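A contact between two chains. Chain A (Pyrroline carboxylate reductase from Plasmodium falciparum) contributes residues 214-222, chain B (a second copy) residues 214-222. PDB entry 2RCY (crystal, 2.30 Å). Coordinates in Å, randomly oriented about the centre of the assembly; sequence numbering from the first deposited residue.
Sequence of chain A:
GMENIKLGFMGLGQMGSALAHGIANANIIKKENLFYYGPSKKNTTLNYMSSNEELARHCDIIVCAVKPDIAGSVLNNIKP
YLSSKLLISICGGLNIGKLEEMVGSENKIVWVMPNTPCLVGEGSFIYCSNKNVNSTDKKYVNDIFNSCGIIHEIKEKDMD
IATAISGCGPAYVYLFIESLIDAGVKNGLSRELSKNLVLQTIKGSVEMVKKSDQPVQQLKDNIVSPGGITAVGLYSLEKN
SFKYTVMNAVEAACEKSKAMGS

Chain A, residues 214-222: QPVQQLKDN
Chain B 214-222: QPVQQLKDN

Two copies of one short helix start meet almost antiparallel about a near-twofold axis, joined by a proline pair, a glutamine pair and two reciprocal glutamine-to-aspartate hydrogen bonds. In each chain Q214 and P215 are extended (psi near 144° and 160°), P215 takes the N-cap position, and the helix begins at V216 with phi/psi near -65/-36; in chain A it continues beyond this stretch. Its first turn closes with L219 N to P215 O at 3.1 Å in both chains. The axes approach to 9.5 Å with 158° between their directions.

Register centres on Q217, whose CA atoms lie 6.5 Å apart; CA of P215(A) faces CA of Q218(B) at 7.2 Å, and CA of Q218(A) faces CA of P215(B) at the same distance. At the centre Q217(A) CB packs on Q217(B) CB at 3.6 Å. The CA-to-CB bond of each Q217 points toward the partner, with chi1 m, chi2 near 98° and chi3 near -35°. This bend carries the amide to the other helix, where Q217(A) NE2 donates to D221(B) OD2 at 2.7 Å and Q217(B) NE2 to D221(A) OD2 at 2.9 Å. D221, one turn after Q217, holds chi1 m and chi2 near 0°.

The waters differ: the O of one lies 2.6 Å from D221(B) OD1, while the O of another accepts from K220(A) NZ at 2.6 Å and from Q217(B) NE2 at 2.8 Å. Q217(A) OE1 is buried without a partner in the model.

At the helix starts, P215(A) CG meets P215(B) CG at 3.8 Å, both rings C-gamma endo. Q218 leaves sideways but, extended with chi1 and chi2 t, brings its end to the opposing proline: Q218(B) NE2 lies 3.5 Å from P215(A) CG, and Q218(A) NE2 3.9 Å from P215(B) CG. L219 (m, t) is out of reach of the partner.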

# COMPACT_ATOMS: atom_id res chain seq x y z
N GLN A 214 -4.81 -24.44 28.58
CA GLN A 214 -4.31 -23.15 28.12
C GLN A 214 -5.07 -22.71 26.86
O GLN A 214 -5.43 -23.55 26.03
CB GLN A 214 -2.81 -23.24 27.80
CG GLN A 214 -1.93 -23.67 28.98
CD GLN A 214 -0.48 -23.91 28.58
OE1 GLN A 214 -0.18 -24.33 27.46
NE2 GLN A 214 0.44 -23.65 29.51
N PRO A 215 -5.32 -21.39 26.72
CA PRO A 215 -5.94 -20.87 25.50
C PRO A 215 -5.01 -20.96 24.28
O PRO A 215 -3.80 -21.14 24.44
CB PRO A 215 -6.22 -19.40 25.85
CG PRO A 215 -5.24 -19.07 26.91
CD PRO A 215 -5.06 -20.33 27.70
N VAL A 216 -5.58 -20.82 23.09
CA VAL A 216 -4.83 -20.91 21.82
C VAL A 216 -3.62 -19.98 21.74
O VAL A 216 -2.58 -20.36 21.19
CB VAL A 216 -5.72 -20.65 20.57
CG1 VAL A 216 -6.54 -21.88 20.24
CG2 VAL A 216 -6.62 -19.43 20.76
N GLN A 217 -3.76 -18.78 22.29
CA GLN A 217 -2.71 -17.76 22.22
C GLN A 217 -1.52 -18.10 23.12
O GLN A 217 -0.38 -17.78 22.78
CB GLN A 217 -3.26 -16.38 22.57
CG GLN A 217 -4.51 -15.96 21.79
CD GLN A 217 -5.80 -16.23 22.54
OE1 GLN A 217 -5.93 -17.23 23.26
NE2 GLN A 217 -6.78 -15.34 22.38
N GLN A 218 -1.80 -18.73 24.26
CA GLN A 218 -0.75 -19.19 25.16
C GLN A 218 -0.00 -20.38 24.55
O GLN A 218 1.21 -20.49 24.70
CB GLN A 218 -1.31 -19.57 26.53
CG GLN A 218 -0.25 -19.66 27.61
CD GLN A 218 -0.77 -20.19 28.93
OE1 GLN A 218 -0.07 -20.93 29.63
NE2 GLN A 218 -2.00 -19.82 29.28
N LEU A 219 -0.74 -21.25 23.88
CA LEU A 219 -0.16 -22.38 23.16
C LEU A 219 0.75 -21.89 22.04
O LEU A 219 1.79 -22.51 21.76
CB LEU A 219 -1.25 -23.30 22.61
CG LEU A 219 -2.15 -24.05 23.60
CD1 LEU A 219 -3.34 -24.67 22.89
CD2 LEU A 219 -1.38 -25.11 24.37
N LYS A 220 0.36 -20.78 21.42
CA LYS A 220 1.15 -20.12 20.39
C LYS A 220 2.41 -19.50 20.99
O LYS A 220 3.49 -19.58 20.39
CB LYS A 220 0.31 -19.02 19.72
CG LYS A 220 0.93 -18.42 18.46
CD LYS A 220 0.89 -16.89 18.50
CE LYS A 220 -0.50 -16.36 18.75
NZ LYS A 220 -0.49 -14.89 18.98
N ASP A 221 2.27 -18.89 22.16
CA ASP A 221 3.38 -18.27 22.88
C ASP A 221 4.46 -19.28 23.26
O ASP A 221 5.65 -18.99 23.16
CB ASP A 221 2.88 -17.55 24.14
CG ASP A 221 2.22 -16.20 23.83
OD1 ASP A 221 2.12 -15.83 22.64
OD2 ASP A 221 1.82 -15.52 24.79
N ASN A 222 4.02 -20.47 23.69
CA ASN A 222 4.92 -21.54 24.12
C ASN A 222 5.91 -21.99 23.04
O ASN A 222 7.02 -22.44 23.35
CB ASN A 222 4.13 -22.75 24.62
CG ASN A 222 3.26 -22.44 25.83
OD1 ASN A 222 2.24 -23.09 26.06
ND2 ASN A 222 3.66 -21.44 26.62
N GLN B 214 -5.10 -15.30 34.20
CA GLN B 214 -5.32 -15.40 32.76
C GLN B 214 -4.28 -14.59 32.00
O GLN B 214 -3.89 -13.50 32.45
CB GLN B 214 -6.73 -14.92 32.40
CG GLN B 214 -7.86 -15.70 33.09
CD GLN B 214 -9.25 -15.14 32.82
OE1 GLN B 214 -9.44 -13.93 32.69
NE2 GLN B 214 -10.22 -16.03 32.73
N PRO B 215 -3.80 -15.10 30.84
CA PRO B 215 -2.84 -14.37 30.01
C PRO B 215 -3.45 -13.12 29.36
O PRO B 215 -4.68 -13.03 29.23
CB PRO B 215 -2.45 -15.39 28.95
CG PRO B 215 -3.61 -16.31 28.86
CD PRO B 215 -4.14 -16.41 30.26
N VAL B 216 -2.60 -12.18 28.95
CA VAL B 216 -3.04 -10.92 28.32
C VAL B 216 -4.09 -11.09 27.23
O VAL B 216 -5.05 -10.31 27.16
CB VAL B 216 -1.85 -10.10 27.73
CG1 VAL B 216 -1.06 -9.43 28.82
CG2 VAL B 216 -0.93 -10.97 26.87
N GLN B 217 -3.92 -12.11 26.40
CA GLN B 217 -4.77 -12.34 25.24
C GLN B 217 -6.16 -12.81 25.64
O GLN B 217 -7.14 -12.50 24.96
CB GLN B 217 -4.14 -13.33 24.27
CG GLN B 217 -2.72 -12.99 23.82
CD GLN B 217 -1.64 -13.74 24.59
OE1 GLN B 217 -1.80 -14.04 25.78
NE2 GLN B 217 -0.54 -14.05 23.92
N GLN B 218 -6.24 -13.57 26.73
CA GLN B 218 -7.52 -14.05 27.25
C GLN B 218 -8.29 -12.90 27.90
O GLN B 218 -9.51 -12.82 27.77
CB GLN B 218 -7.33 -15.20 28.23
CG GLN B 218 -8.58 -16.06 28.40
CD GLN B 218 -8.45 -17.10 29.49
OE1 GLN B 218 -9.30 -17.19 30.38
NE2 GLN B 218 -7.39 -17.90 29.44
N LEU B 219 -7.57 -12.03 28.60
CA LEU B 219 -8.14 -10.81 29.17
C LEU B 219 -8.66 -9.88 28.07
O LEU B 219 -9.65 -9.17 28.25
CB LEU B 219 -7.10 -10.08 30.03
CG LEU B 219 -6.58 -10.76 31.30
CD1 LEU B 219 -5.36 -10.03 31.83
CD2 LEU B 219 -7.67 -10.85 32.37
N LYS B 220 -7.96 -9.91 26.93
CA LYS B 220 -8.36 -9.19 25.73
C LYS B 220 -9.60 -9.81 25.09
O LYS B 220 -10.44 -9.10 24.53
CB LYS B 220 -7.20 -9.20 24.72
CG LYS B 220 -7.40 -8.31 23.50
CD LYS B 220 -7.09 -9.07 22.22
CE LYS B 220 -5.66 -9.58 22.17
NZ LYS B 220 -5.44 -10.49 21.02
N ASP B 221 -9.71 -11.13 25.17
CA ASP B 221 -10.86 -11.86 24.63
C ASP B 221 -12.14 -11.59 25.41
O ASP B 221 -13.23 -11.52 24.83
CB ASP B 221 -10.57 -13.36 24.58
CG ASP B 221 -9.65 -13.76 23.44
OD1 ASP B 221 -9.27 -12.89 22.63
OD2 ASP B 221 -9.30 -14.95 23.36
N ASN B 222 -12.00 -11.43 26.73
CA ASN B 222 -13.14 -11.23 27.63
C ASN B 222 -13.89 -9.93 27.37
O ASN B 222 -15.10 -9.83 27.61
CB ASN B 222 -12.67 -11.26 29.09
CG ASN B 222 -11.99 -12.57 29.47
OD1 ASN B 222 -12.31 -13.63 28.93
ND2 ASN B 222 -11.05 -12.50 30.40
O HOH W 1 -8.41 -13.47 20.22
O HOH W 2 -0.63 -13.52 21.21